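PDB 4FD7: putative arylalkylamine N-Acetyltransferase 7 from Aedes aegypti, which probably transfers an acetyl group from acetyl-CoA to an arylalkylamine, using the acetyl-CoA chemistry of the GNAT family. Local coordinates for residues 220-223 / 224-227; 53-57 / 58-62; 129-132 / 133-137; 208-211 / 212-215. One frame throughout, in Å; residues are numbered along the deposited sequence.

How the interactions relate
All four are local contacts, each partly buried, with a buried side and an exposed side. Interactions 1 and 4 lie in the connection between strands 203-209 and 229-236, with centres about 7 Å apart: interaction 4 starts the short helix, interaction 1 turns the chain back toward the second strand. Interaction 2 joins helices 41-55 and 57-62 and touches interaction 1. Interaction 3, near the end of helix 120-136, meets interaction 4 through apolar side chains. Their chemistry differs accordingly: side-chain caps start helices in interactions 2 and 4, a type II beta turn whose glycine N-H is bonded to a carboxylate makes interaction 1, and a CH-pi contact within a helix marks interaction 3.

Interaction 1 (220-223 / 224-227); sequences FNYP and GIEE
Gly-224 follows Pro-223 at the third position of a type II beta turn running from Tyr-222 to Ile-225. Its positive phi (100°) is the value expected at that place, and one that glycine, without a CB, adopts readily. Its N-H is turned to the side chain two residues ahead and bonds to Glu-226 OE2, 3.0 Å from Gly-224 N; the donor sits above the carboxylate plane.

Ile-225 closes the turn: its N lies 3.2 Å from Tyr-222 O in a nearly straight hydrogen bond (167°). The side chain doubles back beside the first residue of the turn. With CG1 held between the backbone N and the carbonyl carbon (chi1 65°), that atom comes to 3.5 Å from Tyr-222 CB, and CD1 follows at 3.7 Å from the same CB. Tyr-222 itself sends its ring away from the turn, where its hydroxyl bonds to Thr-128.

Glu-226 bends at chi2, which folds its carboxylate back across the turn. OE2 comes to rest 3.4 Å from Pro-223 CA, and CD is 3.7 Å from Tyr-222 O. The carboxylate lies along the exposed side of the turn, holding the Gly-224 N-H, while Tyr-222 and Ile-225 form its buried side.

The buried pair faces helix 57-62, Tyr-222 on Met-58 and Ala-61, Ile-225 on Leu-57 and Ala-61. Lys-62 makes a cation-pi contact with the Tyr-222 ring, and its amine bonds to Asn-221 O. Helix 210-216 adjoins through Tyr-210 and a backbone bond between Glu-226 and Gly-211, just before the chain enters strand 229-236.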
ATOM      1  N   PHE A 220      -3.969 -18.690   8.200  1.00 19.61           N
ATOM      2  CA  PHE A 220      -4.159 -17.253   8.390  1.00 18.43           C
ATOM      3  C   PHE A 220      -4.090 -16.903   9.864  1.00 18.67           C
ATOM      4  O   PHE A 220      -5.006 -16.265  10.394  1.00 18.03           O
ATOM      5  CB  PHE A 220      -5.517 -16.792   7.854  1.00 17.68           C
ATOM      6  CG  PHE A 220      -5.767 -17.113   6.394  1.00 19.03           C
ATOM      7  CD1 PHE A 220      -4.765 -17.610   5.572  1.00 18.91           C
ATOM      8  CD2 PHE A 220      -7.022 -16.888   5.846  1.00 19.04           C
ATOM      9  CE1 PHE A 220      -5.020 -17.896   4.227  1.00 19.39           C
ATOM     10  CE2 PHE A 220      -7.285 -17.172   4.504  1.00 19.08           C
ATOM     11  CZ  PHE A 220      -6.276 -17.678   3.696  1.00 21.36           C
ATOM     12  N   ASN A 221      -3.010 -17.320  10.517  1.00 18.47           N
ATOM     13  CA  ASN A 221      -2.830 -17.140  11.955  1.00 18.18           C
ATOM     14  C   ASN A 221      -1.804 -16.037  12.232  1.00 17.83           C
ATOM     15  O   ASN A 221      -0.695 -16.074  11.694  1.00 17.94           O
ATOM     16  CB  ASN A 221      -2.347 -18.461  12.565  1.00 19.22           C
ATOM     17  CG  ASN A 221      -2.570 -18.534  14.056  1.00 24.29           C
ATOM     18  OD1 ASN A 221      -3.667 -18.882  14.515  1.00 27.07           O
ATOM     19  ND2 ASN A 221      -1.531 -18.224  14.830  1.00 21.91           N
ATOM     20  N   TYR A 222      -2.170 -15.070  13.072  1.00 16.38           N
ATOM     21  CA  TYR A 222      -1.350 -13.888  13.309  1.00 16.77           C
ATOM     22  C   TYR A 222      -1.208 -13.626  14.790  1.00 17.03           C
ATOM     23  O   TYR A 222      -1.982 -12.856  15.368  1.00 16.14           O
ATOM     24  CB  TYR A 222      -1.940 -12.673  12.583  1.00 14.30           C
ATOM     25  CG  TYR A 222      -1.914 -12.883  11.099  1.00 14.73           C
ATOM     26  CD1 TYR A 222      -0.810 -12.512  10.353  1.00 16.78           C
ATOM     27  CD2 TYR A 222      -2.969 -13.511  10.444  1.00 15.14           C
ATOM     28  CE1 TYR A 222      -0.760 -12.734   8.986  1.00 16.96           C
ATOM     29  CE2 TYR A 222      -2.927 -13.744   9.077  1.00 12.93           C
ATOM     30  CZ  TYR A 222      -1.827 -13.355   8.359  1.00 13.70           C
ATOM     31  OH  TYR A 222      -1.784 -13.578   7.003  1.00 14.80           O
ATOM     32  N   PRO A 223      -0.201 -14.270  15.405  1.00 17.08           N
ATOM     33  CA  PRO A 223       0.027 -14.214  16.848  1.00 20.02           C
ATOM     34  C   PRO A 223       0.089 -12.782  17.361  1.00 18.89           C
ATOM     35  O   PRO A 223       0.954 -12.006  16.922  1.00 19.19           O
ATOM     36  CB  PRO A 223       1.397 -14.873  17.014  1.00 19.46           C
ATOM     37  CG  PRO A 223       1.577 -15.736  15.791  1.00 17.40           C
ATOM     38  CD  PRO A 223       0.887 -14.967  14.698  1.00 17.43           C
ATOM     39  N   GLY A 224      -0.832 -12.434  18.248  1.00 17.71           N
ATOM     40  CA  GLY A 224      -0.739 -11.188  18.981  1.00 19.62           C
ATOM     41  C   GLY A 224      -1.605 -10.062  18.448  1.00 19.48           C
ATOM     42  O   GLY A 224      -1.727  -9.014  19.094  1.00 19.70           O
ATOM     43  N   ILE A 225      -2.193 -10.265  17.271  1.00 19.26           N
ATOM     44  CA  ILE A 225      -3.079  -9.259  16.677  1.00 18.16           C
ATOM     45  C   ILE A 225      -4.433  -9.873  16.334  1.00 18.59           C
ATOM     46  O   ILE A 225      -5.143  -9.392  15.453  1.00 17.82           O
ATOM     47  CB  ILE A 225      -2.456  -8.606  15.414  1.00 17.96           C
ATOM     48  CG1 ILE A 225      -2.276  -9.637  14.298  1.00 16.41           C
ATOM     49  CG2 ILE A 225      -1.137  -7.927  15.762  1.00 17.38           C
ATOM     50  CD1 ILE A 225      -1.956  -9.029  12.933  1.00 17.38           C
ATOM     51  N   GLU A 226      -4.787 -10.942  17.040  1.00 17.40           N
ATOM     52  CA  GLU A 226      -5.989 -11.703  16.724  1.00 18.10           C
ATOM     53  C   GLU A 226      -7.294 -10.885  16.813  1.00 19.46           C
ATOM     54  O   GLU A 226      -8.251 -11.145  16.078  1.00 17.64           O
ATOM     55  CB  GLU A 226      -6.074 -12.952  17.613  1.00 19.90           C
ATOM     56  CG  GLU A 226      -4.911 -13.926  17.449  1.00 19.59           C
ATOM     57  CD  GLU A 226      -3.792 -13.703  18.451  1.00 22.74           C
ATOM     58  OE1 GLU A 226      -3.775 -12.636  19.121  1.00 20.62           O
ATOM     59  OE2 GLU A 226      -2.922 -14.604  18.566  1.00 21.14           O
ATOM     60  N   GLU A 227      -7.341  -9.900  17.705  1.00 18.91           N
ATOM     61  CA  GLU A 227      -8.547  -9.074  17.812  1.00 22.66           C
ATOM     62  C   GLU A 227      -8.547  -7.833  16.902  1.00 20.40           C
ATOM     63  O   GLU A 227      -9.559  -7.131  16.807  1.00 22.76           O
ATOM     64  CB  GLU A 227      -8.799  -8.663  19.267  1.00 24.37           C
ATOM     65  CG  GLU A 227      -7.764  -7.720  19.827  1.00 27.06           C
ATOM     66  CD  GLU A 227      -7.883  -7.541  21.341  1.00 30.64           C
ATOM     67  OE1 GLU A 227      -8.480  -8.410  22.014  1.00 30.01           O
ATOM     68  OE2 GLU A 227      -7.368  -6.526  21.852  1.00 33.33           O
TER

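Interaction 2 (53-57 / 58-62); sequences ARDEL and MNQAK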
ATOM      1  N   ALA A  53       8.328  -3.672   6.326  1.00 16.66           N
ATOM      2  CA  ALA A  53       8.538  -5.083   6.657  1.00 18.13           C
ATOM      3  C   ALA A  53       8.687  -5.290   8.156  1.00 18.48           C
ATOM      4  O   ALA A  53       8.317  -6.334   8.680  1.00 15.24           O
ATOM      5  CB  ALA A  53       9.766  -5.617   5.941  1.00 17.44           C
ATOM      6  N   ARG A  54       9.242  -4.297   8.847  1.00 18.94           N
ATOM      7  CA  ARG A  54       9.471  -4.422  10.274  1.00 19.99           C
ATOM      8  C   ARG A  54       8.251  -4.036  11.106  1.00 21.30           C
ATOM      9  O   ARG A  54       7.983  -4.657  12.132  1.00 20.80           O
ATOM     10  CB  ARG A  54      10.667  -3.566  10.694  1.00 19.49           C
ATOM     11  CG  ARG A  54      11.002  -3.680  12.168  1.00 23.82           C
ATOM     12  CD  ARG A  54      11.914  -2.560  12.616  1.00 25.65           C
ATOM     13  NE  ARG A  54      11.298  -1.238  12.492  1.00 26.46           N
ATOM     14  CZ  ARG A  54      11.997  -0.113  12.379  1.00 25.90           C
ATOM     15  NH1 ARG A  54      11.384   1.054  12.253  1.00 27.52           N
ATOM     16  NH2 ARG A  54      13.321  -0.158  12.382  1.00 27.72           N
ATOM     17  N   ASP A  55       7.505  -3.031  10.652  1.00 18.63           N
ATOM     18  CA  ASP A  55       6.523  -2.366  11.507  1.00 19.69           C
ATOM     19  C   ASP A  55       5.044  -2.697  11.256  1.00 19.83           C
ATOM     20  O   ASP A  55       4.231  -2.586  12.163  1.00 20.17           O
ATOM     21  CB  ASP A  55       6.740  -0.852  11.441  1.00 21.52           C
ATOM     22  CG  ASP A  55       8.056  -0.436  12.063  1.00 23.45           C
ATOM     23  OD1 ASP A  55       8.640  -1.254  12.812  1.00 21.29           O
ATOM     24  OD2 ASP A  55       8.509   0.700  11.815  1.00 26.18           O
ATOM     25  N   GLU A  56       4.686  -3.080  10.036  1.00 18.13           N
ATOM     26  CA  GLU A  56       3.277  -3.339   9.725  1.00 17.83           C
ATOM     27  C   GLU A  56       2.775  -4.574  10.484  1.00 17.99           C
ATOM     28  O   GLU A  56       3.514  -5.549  10.621  1.00 15.95           O
ATOM     29  CB  GLU A  56       3.084  -3.497   8.220  1.00 17.75           C
ATOM     30  CG  GLU A  56       1.644  -3.747   7.782  1.00 18.33           C
ATOM     31  CD  GLU A  56       1.316  -5.233   7.625  1.00 19.17           C
ATOM     32  OE1 GLU A  56       2.215  -6.064   7.786  1.00 19.95           O
ATOM     33  OE2 GLU A  56       0.150  -5.575   7.335  1.00 23.86           O
ATOM     34  N   LEU A  57       1.529  -4.528  10.964  1.00 17.23           N
ATOM     35  CA  LEU A  57       1.006  -5.556  11.878  1.00 19.58           C
ATOM     36  C   LEU A  57       1.141  -7.020  11.446  1.00 16.67           C
ATOM     37  O   LEU A  57       1.633  -7.837  12.231  1.00 16.16           O
ATOM     38  CB  LEU A  57      -0.450  -5.273  12.287  1.00 17.80           C
ATOM     39  CG  LEU A  57      -0.705  -4.055  13.168  1.00 20.53           C
ATOM     40  CD1 LEU A  57      -2.077  -4.200  13.793  1.00 21.36           C
ATOM     41  CD2 LEU A  57       0.368  -3.906  14.231  1.00 22.08           C
ATOM     42  N   MET A  58       0.687  -7.359  10.237  1.00 16.28           N
ATOM     43  CA  MET A  58       0.766  -8.748   9.763  1.00 17.89           C
ATOM     44  C   MET A  58       2.219  -9.243   9.663  1.00 16.37           C
ATOM     45  O   MET A  58       2.550 -10.377  10.054  1.00 18.39           O
ATOM     46  CB  MET A  58       0.093  -8.908   8.392  1.00 15.78           C
ATOM     47  CG  MET A  58      -1.394  -8.570   8.359  1.00 18.80           C
ATOM     48  SD  MET A  58      -2.078  -8.671   6.683  1.00 18.88           S
ATOM     49  CE  MET A  58      -2.265 -10.447   6.462  1.00 16.58           C
ATOM     50  N   ASN A  59       3.087  -8.391   9.124  1.00 16.78           N
ATOM     51  CA  ASN A  59       4.492  -8.751   8.978  1.00 16.87           C
ATOM     52  C   ASN A  59       5.121  -9.021  10.334  1.00 15.76           C
ATOM     53  O   ASN A  59       5.795 -10.035  10.530  1.00 16.64           O
ATOM     54  CB  ASN A  59       5.268  -7.640   8.254  1.00 14.80           C
ATOM     55  CG  ASN A  59       4.777  -7.410   6.848  1.00 17.20           C
ATOM     56  OD1 ASN A  59       4.086  -8.249   6.267  1.00 15.56           O
ATOM     57  ND2 ASN A  59       5.138  -6.262   6.282  1.00 19.96           N
ATOM     58  N   GLN A  60       4.884  -8.113  11.266  1.00 16.08           N
ATOM     59  CA  GLN A  60       5.423  -8.243  12.616  1.00 18.46           C
ATOM     60  C   GLN A  60       4.904  -9.503  13.302  1.00 16.77           C
ATOM     61  O   GLN A  60       5.652 -10.194  13.995  1.00 16.16           O
ATOM     62  CB  GLN A  60       5.057  -6.998  13.434  1.00 19.91           C
ATOM     63  CG  GLN A  60       6.200  -6.388  14.251  1.00 23.44           C
ATOM     64  CD  GLN A  60       5.867  -4.981  14.735  1.00 23.39           C
ATOM     65  OE1 GLN A  60       4.731  -4.696  15.124  1.00 28.17           O
ATOM     66  NE2 GLN A  60       6.845  -4.085  14.672  1.00 25.41           N
ATOM     67  N   ALA A  61       3.621  -9.801  13.119  1.00 15.53           N
ATOM     68  CA  ALA A  61       3.037 -10.984  13.759  1.00 13.90           C
ATOM     69  C   ALA A  61       3.622 -12.262  13.162  1.00 14.46           C
ATOM     70  O   ALA A  61       3.704 -13.288  13.839  1.00 14.68           O
ATOM     71  CB  ALA A  61       1.519 -10.983  13.640  1.00 15.52           C
ATOM     72  N   LYS A  62       4.026 -12.212  11.897  1.00 12.58           N
ATOM     73  CA  LYS A  62       4.634 -13.388  11.270  1.00 14.93           C
ATOM     74  C   LYS A  62       6.157 -13.424  11.390  1.00 16.06           C
ATOM     75  O   LYS A  62       6.784 -14.419  10.995  1.00 16.14           O
ATOM     76  CB  LYS A  62       4.242 -13.489   9.785  1.00 15.62           C
ATOM     77  CG  LYS A  62       2.767 -13.756   9.537  1.00 15.37           C
ATOM     78  CD  LYS A  62       2.300 -14.940  10.355  1.00 16.62           C
ATOM     79  CE  LYS A  62       1.760 -16.032   9.478  1.00 19.28           C
ATOM     80  NZ  LYS A  62       1.379 -17.179  10.349  1.00 21.48           N
TER
HETATM   81  O   HOH W   1       8.619  -8.427  10.798  1.00 23.16           O
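Glu-56 OE1 accepts the backbone N-H of Asn-59 at 2.8 Å, an N-cap bond at the start of helix 57-62. The donor arrives on the syn side of the carboxylate, 26° out of its plane. A bend at chi2 (-94°) brings the carboxylate back over the first turn of the helix, crossing the Asn-59 side chain at about a right angle and running beside Met-58, whose CB is 3.5 Å from Glu-56 OE2. That second oxygen is also bonded to Thr-189, so both carboxylate oxygens are held.

Behind the cap the backbone takes up the helical pattern: Gln-60 N bonds to Glu-56 O and Ala-61 N to Leu-57 O. The Gln-60 side chain reaches back to the end of the preceding helix, where NE2 lies 2.8 Å from Arg-54 O, a bond weakened by its angle of 116°. Water 1 donates to Ala-53 O and, weakly, to Asn-59 O, bridging the break between the two helices. On the outer side Arg-54 grips Asp-55 side-on in a two-nitrogen salt bridge, NE to OD1 at 2.7 Å and NH1 to OD2 at 2.9 Å.

Arg-160 forms a further salt bridge with Asp-55. Helix 57-62 leans on helix 120-136, Met-58 packing against Ile-125 and Thr-128, and Asn-59 against Ile-125.

Interaction 3 (129-132 / 133-137); sequences IEYV and SHQAN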
ATOM      1  N   ILE A 129      -4.692 -11.590   2.350  1.00 14.46           N
ATOM      2  CA  ILE A 129      -5.146 -10.390   1.658  1.00 13.22           C
ATOM      3  C   ILE A 129      -6.040 -10.791   0.494  1.00 14.51           C
ATOM      4  O   ILE A 129      -7.077 -10.185   0.258  1.00 14.43           O
ATOM      5  CB  ILE A 129      -3.962  -9.557   1.129  1.00 15.12           C
ATOM      6  CG1 ILE A 129      -3.157  -8.979   2.292  1.00 16.64           C
ATOM      7  CG2 ILE A 129      -4.457  -8.439   0.224  1.00 14.32           C
ATOM      8  CD1 ILE A 129      -1.680  -8.814   1.969  1.00 21.23           C
ATOM      9  N   GLU A 130      -5.642 -11.813  -0.247  1.00 14.16           N
ATOM     10  CA  GLU A 130      -6.430 -12.209  -1.413  1.00 17.75           C
ATOM     11  C   GLU A 130      -7.832 -12.692  -1.033  1.00 15.30           C
ATOM     12  O   GLU A 130      -8.792 -12.402  -1.746  1.00 14.11           O
ATOM     13  CB  GLU A 130      -5.692 -13.251  -2.266  1.00 17.27           C
ATOM     14  CG  GLU A 130      -6.390 -13.546  -3.586  1.00 23.12           C
ATOM     15  CD  GLU A 130      -6.892 -12.288  -4.287  1.00 24.67           C
ATOM     16  OE1 GLU A 130      -6.086 -11.370  -4.554  1.00 28.59           O
ATOM     17  OE2 GLU A 130      -8.109 -12.222  -4.595  1.00 30.45           O
ATOM     18  N   TYR A 131      -7.938 -13.436   0.074  1.00 14.84           N
ATOM     19  CA  TYR A 131      -9.239 -13.844   0.593  1.00 15.06           C
ATOM     20  C   TYR A 131     -10.088 -12.597   0.914  1.00 15.80           C
ATOM     21  O   TYR A 131     -11.272 -12.487   0.527  1.00 14.76           O
ATOM     22  CB  TYR A 131      -9.087 -14.725   1.846  1.00 15.41           C
ATOM     23  CG  TYR A 131     -10.414 -15.007   2.513  1.00 15.56           C
ATOM     24  CD1 TYR A 131     -11.238 -16.025   2.050  1.00 16.54           C
ATOM     25  CD2 TYR A 131     -10.859 -14.233   3.585  1.00 15.94           C
ATOM     26  CE1 TYR A 131     -12.474 -16.275   2.650  1.00 18.77           C
ATOM     27  CE2 TYR A 131     -12.078 -14.467   4.181  1.00 17.70           C
ATOM     28  CZ  TYR A 131     -12.885 -15.488   3.710  1.00 19.96           C
ATOM     29  OH  TYR A 131     -14.101 -15.721   4.318  1.00 21.01           O
ATOM     30  N   VAL A 132      -9.475 -11.652   1.612  1.00 14.55           N
ATOM     31  CA  VAL A 132     -10.204 -10.447   2.003  1.00 14.48           C
ATOM     32  C   VAL A 132     -10.667  -9.647   0.773  1.00 16.33           C
ATOM     33  O   VAL A 132     -11.793  -9.107   0.727  1.00 14.56           O
ATOM     34  CB  VAL A 132      -9.340  -9.599   2.922  1.00 14.90           C
ATOM     35  CG1 VAL A 132      -9.994  -8.261   3.214  1.00 14.91           C
ATOM     36  CG2 VAL A 132      -9.084 -10.370   4.227  1.00 15.76           C
ATOM     37  N   SER A 133      -9.795  -9.596  -0.230  1.00 13.21           N
ATOM     38  CA  SER A 133     -10.081  -8.907  -1.489  1.00 14.97           C
ATOM     39  C   SER A 133     -11.238  -9.577  -2.206  1.00 15.55           C
ATOM     40  O   SER A 133     -12.084  -8.908  -2.810  1.00 14.17           O
ATOM     41  CB  SER A 133      -8.853  -8.951  -2.398  1.00 16.19           C
ATOM     42  OG  SER A 133      -9.109  -8.289  -3.631  1.00 17.61           O
ATOM     43  N   HIS A 134     -11.255 -10.904  -2.169  1.00 14.44           N
ATOM     44  CA  HIS A 134     -12.291 -11.636  -2.887  1.00 16.26           C
ATOM     45  C   HIS A 134     -13.648 -11.420  -2.209  1.00 15.98           C
ATOM     46  O   HIS A 134     -14.655 -11.197  -2.896  1.00 15.60           O
ATOM     47  CB  HIS A 134     -11.929 -13.112  -3.027  1.00 16.12           C
ATOM     48  CG  HIS A 134     -12.803 -13.860  -3.985  1.00 20.23           C
ATOM     49  ND1 HIS A 134     -13.865 -14.636  -3.573  1.00 24.22           N
ATOM     50  CD2 HIS A 134     -12.786 -13.934  -5.337  1.00 24.01           C
ATOM     51  CE1 HIS A 134     -14.463 -15.159  -4.628  1.00 20.60           C
ATOM     52  NE2 HIS A 134     -13.829 -14.749  -5.710  1.00 25.94           N
ATOM     53  N   GLN A 135     -13.665 -11.451  -0.877  1.00 16.18           N
ATOM     54  CA  GLN A 135     -14.873 -11.101  -0.130  1.00 16.30           C
ATOM     55  C   GLN A 135     -15.330  -9.668  -0.416  1.00 15.74           C
ATOM     56  O   GLN A 135     -16.537  -9.403  -0.434  1.00 15.76           O
ATOM     57  CB  GLN A 135     -14.676 -11.302   1.375  1.00 16.72           C
ATOM     58  CG  GLN A 135     -14.440 -12.744   1.752  1.00 18.60           C
ATOM     59  CD  GLN A 135     -15.629 -13.626   1.420  1.00 21.28           C
ATOM     60  OE1 GLN A 135     -15.538 -14.508   0.575  1.00 23.03           O
ATOM     61  NE2 GLN A 135     -16.755 -13.391   2.099  1.00 24.61           N
ATOM     62  N   ALA A 136     -14.379  -8.763  -0.654  1.00 13.37           N
ATOM     63  CA  ALA A 136     -14.708  -7.374  -0.984  1.00 15.14           C
ATOM     64  C   ALA A 136     -15.465  -7.230  -2.316  1.00 16.74           C
ATOM     65  O   ALA A 136     -16.276  -6.304  -2.481  1.00 14.23           O
ATOM     66  CB  ALA A 136     -13.452  -6.504  -0.985  1.00 15.58           C
ATOM     67  N   ASN A 137     -15.171  -8.112  -3.272  1.00 13.09           N
ATOM     68  CA  ASN A 137     -15.984  -8.226  -4.481  1.00 15.52           C
ATOM     69  C   ASN A 137     -16.046  -6.903  -5.271  1.00 17.03           C
ATOM     70  O   ASN A 137     -17.090  -6.523  -5.813  1.00 13.55           O
ATOM     71  CB  ASN A 137     -17.382  -8.700  -4.073  1.00 17.07           C
ATOM     72  CG  ASN A 137     -18.237  -9.146  -5.242  1.00 19.80           C
ATOM     73  OD1 ASN A 137     -17.739  -9.488  -6.327  1.00 21.02           O
ATOM     74  ND2 ASN A 137     -19.549  -9.164  -5.017  1.00 17.60           N
TER
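Tyr-131 and Gln-135, one helical turn apart, make a CH-pi contact: Gln-135 CG sits over one face of the Tyr-131 phenol ring, 4.0 Å from its centroid and 23° off the normal. The contact is displaced toward the hydroxyl end of the ring, with CG 3.7 Å from Tyr-131 CZ. Beyond CG the glutamine bends at chi2, which lays its amide almost parallel to the ring, the two planes 9° apart. Gln-135 CD then lies 3.9 Å from Tyr-131 OH. The tyrosine chi1 of 172° turns the ring along the helix toward its C-terminal end, where its face meets Gln-135.

Here helix 120-136 covers the antiparallel three-stranded sheet of this GNAT fold. Val-132 faces Phe-206 and Ile-208 of strand 203-209 and Cys-230 and Tyr-232 of strand 229-236, while Tyr-131 is wedged against Leu-213, Val-216 and Phe-220.

On another side of the helix Glu-130 curls forward through its bent chain until OE2 is 4.0 Å from Ser-133 CB. This is a loose contact, and Ser-133 OG has a weak hydrogen bond with Tyr-232 instead. Regular backbone bonds accompany these, among them Ser-133 N to Ile-129 O at 2.8 Å and Gln-135 N to Tyr-131 O at 3.0 Å. The helix ends where Asn-137 turns to positive phi; just before it, Ala-136 O accepts from Arg-141.

Interaction 4 (208-211 / 212-215); sequences ITYG and ELAR
Ile-208 and Leu-213 form the tight, buried side of this contact, the isoleucine at the end of strand 203-209 pressing obliquely on the first turn of helix 210-216. Ile-208 CD1 lies 3.6 Å from Leu-213 CD2. The Glu-212 chain crosses Ile-208 at about a right angle, CG 3.6 Å from Ile-208 CG1, before its carboxylate end runs out. Leu-213 CD1, the other methyl, reaches Tyr-210 CD1 at 3.7 Å, where the two side chains run alongside each other. The Tyr-210 hydroxyl is hydrogen-bonded to Thr-189 O.

Between strand and helix stands Thr-209, the N-cap. Its chi1 of 60° sets OG1 between the backbone N and the carbonyl carbon, facing the helix, where it accepts Glu-212 N at 3.0 Å; Thr-209 O takes Leu-213 N at 2.9 Å. In this GNAT fold strands 203-209 and 229-236 pair as antiparallel neighbours, and this helix lies in their connection, with Ile-208 bonded through its backbone to Cys-230. Val-132 and Thr-128 of helix 120-136 add to the cover over Leu-213.

Toward solvent the packing thins at Arg-215. Its CG passes 3.6 Å from Gly-211 O; the bend further out, at chi3, turns one guanidinium face over Glu-212 CA.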
ATOM      1  N   ILE A 208     -12.814  -7.962   8.881  1.00 17.08           N
ATOM      2  CA  ILE A 208     -12.739  -9.271   9.524  1.00 18.35           C
ATOM      3  C   ILE A 208     -11.503  -9.326  10.426  1.00 17.33           C
ATOM      4  O   ILE A 208     -10.459  -8.828  10.044  1.00 17.17           O
ATOM      5  CB  ILE A 208     -12.725 -10.415   8.462  1.00 17.25           C
ATOM      6  CG1 ILE A 208     -12.834 -11.788   9.145  1.00 17.45           C
ATOM      7  CG2 ILE A 208     -11.492 -10.326   7.538  1.00 17.45           C
ATOM      8  CD1 ILE A 208     -12.734 -12.986   8.192  1.00 18.22           C
ATOM      9  N   THR A 209     -11.610  -9.893  11.626  1.00 17.02           N
ATOM     10  CA  THR A 209     -10.445  -9.915  12.511  1.00 17.73           C
ATOM     11  C   THR A 209      -9.461 -10.988  12.069  1.00 16.93           C
ATOM     12  O   THR A 209      -9.818 -11.907  11.336  1.00 17.18           O
ATOM     13  CB  THR A 209     -10.806 -10.165  13.996  1.00 17.25           C
ATOM     14  OG1 THR A 209     -11.464 -11.432  14.132  1.00 13.88           O
ATOM     15  CG2 THR A 209     -11.708  -9.064  14.530  1.00 19.74           C
ATOM     16  N   TYR A 210      -8.213 -10.858  12.500  1.00 14.55           N
ATOM     17  CA  TYR A 210      -7.238 -11.912  12.263  1.00 16.25           C
ATOM     18  C   TYR A 210      -7.623 -13.214  12.990  1.00 15.90           C
ATOM     19  O   TYR A 210      -7.395 -14.316  12.471  1.00 15.71           O
ATOM     20  CB  TYR A 210      -5.830 -11.417  12.589  1.00 15.96           C
ATOM     21  CG  TYR A 210      -5.425 -10.291  11.652  1.00 15.30           C
ATOM     22  CD1 TYR A 210      -5.082 -10.550  10.332  1.00 15.18           C
ATOM     23  CD2 TYR A 210      -5.439  -8.966  12.075  1.00 16.82           C
ATOM     24  CE1 TYR A 210      -4.733  -9.515   9.459  1.00 15.70           C
ATOM     25  CE2 TYR A 210      -5.095  -7.939  11.222  1.00 16.52           C
ATOM     26  CZ  TYR A 210      -4.739  -8.219   9.917  1.00 17.37           C
ATOM     27  OH  TYR A 210      -4.403  -7.188   9.070  1.00 17.80           O
ATOM     28  N   GLY A 211      -8.238 -13.087  14.166  1.00 18.31           N
ATOM     29  CA  GLY A 211      -8.809 -14.251  14.832  1.00 17.40           C
ATOM     30  C   GLY A 211      -9.799 -15.006  13.951  1.00 18.16           C
ATOM     31  O   GLY A 211      -9.743 -16.248  13.802  1.00 16.29           O
ATOM     32  N   GLU A 212     -10.715 -14.250  13.356  1.00 16.89           N
ATOM     33  CA  GLU A 212     -11.738 -14.846  12.491  1.00 18.89           C
ATOM     34  C   GLU A 212     -11.111 -15.424  11.237  1.00 17.97           C
ATOM     35  O   GLU A 212     -11.530 -16.483  10.768  1.00 17.97           O
ATOM     36  CB  GLU A 212     -12.848 -13.849  12.140  1.00 19.84           C
ATOM     37  CG  GLU A 212     -13.967 -14.459  11.270  1.00 20.91           C
ATOM     38  CD  GLU A 212     -15.257 -13.651  11.269  1.00 22.39           C
ATOM     39  OE1 GLU A 212     -15.341 -12.635  11.988  1.00 23.64           O
ATOM     40  OE2 GLU A 212     -16.201 -14.049  10.546  1.00 25.08           O
ATOM     41  N   LEU A 213     -10.110 -14.734  10.695  1.00 15.76           N
ATOM     42  CA  LEU A 213      -9.410 -15.247   9.517  1.00 18.57           C
ATOM     43  C   LEU A 213      -8.777 -16.597   9.806  1.00 17.24           C
ATOM     44  O   LEU A 213      -8.767 -17.493   8.951  1.00 17.64           O
ATOM     45  CB  LEU A 213      -8.352 -14.254   9.047  1.00 16.56           C
ATOM     46  CG  LEU A 213      -8.940 -13.030   8.353  1.00 14.30           C
ATOM     47  CD1 LEU A 213      -7.931 -11.885   8.348  1.00 13.03           C
ATOM     48  CD2 LEU A 213      -9.376 -13.385   6.929  1.00 16.42           C
ATOM     49  N   ALA A 214      -8.263 -16.743  11.022  1.00 16.97           N
ATOM     50  CA  ALA A 214      -7.670 -18.004  11.422  1.00 17.52           C
ATOM     51  C   ALA A 214      -8.748 -19.074  11.528  1.00 19.21           C
ATOM     52  O   ALA A 214      -8.474 -20.253  11.290  1.00 20.49           O
ATOM     53  CB  ALA A 214      -6.909 -17.856  12.730  1.00 19.82           C
ATOM     54  N   ARG A 215      -9.967 -18.671  11.886  1.00 19.11           N
ATOM     55  CA  ARG A 215     -11.092 -19.621  11.818  1.00 21.70           C
ATOM     56  C   ARG A 215     -11.508 -19.970  10.381  1.00 23.14           C
ATOM     57  O   ARG A 215     -12.028 -21.060  10.124  1.00 23.29           O
ATOM     58  CB  ARG A 215     -12.291 -19.129  12.641  1.00 22.66           C
ATOM     59  CG  ARG A 215     -11.980 -19.019  14.129  1.00 21.13           C
ATOM     60  CD  ARG A 215     -13.235 -19.137  14.984  1.00 22.46           C
ATOM     61  NE  ARG A 215     -14.219 -18.104  14.678  1.00 23.79           N
ATOM     62  CZ  ARG A 215     -14.163 -16.858  15.136  1.00 20.97           C
ATOM     63  NH1 ARG A 215     -13.161 -16.477  15.916  1.00 23.46           N
ATOM     64  NH2 ARG A 215     -15.103 -15.987  14.806  1.00 23.82           N
TER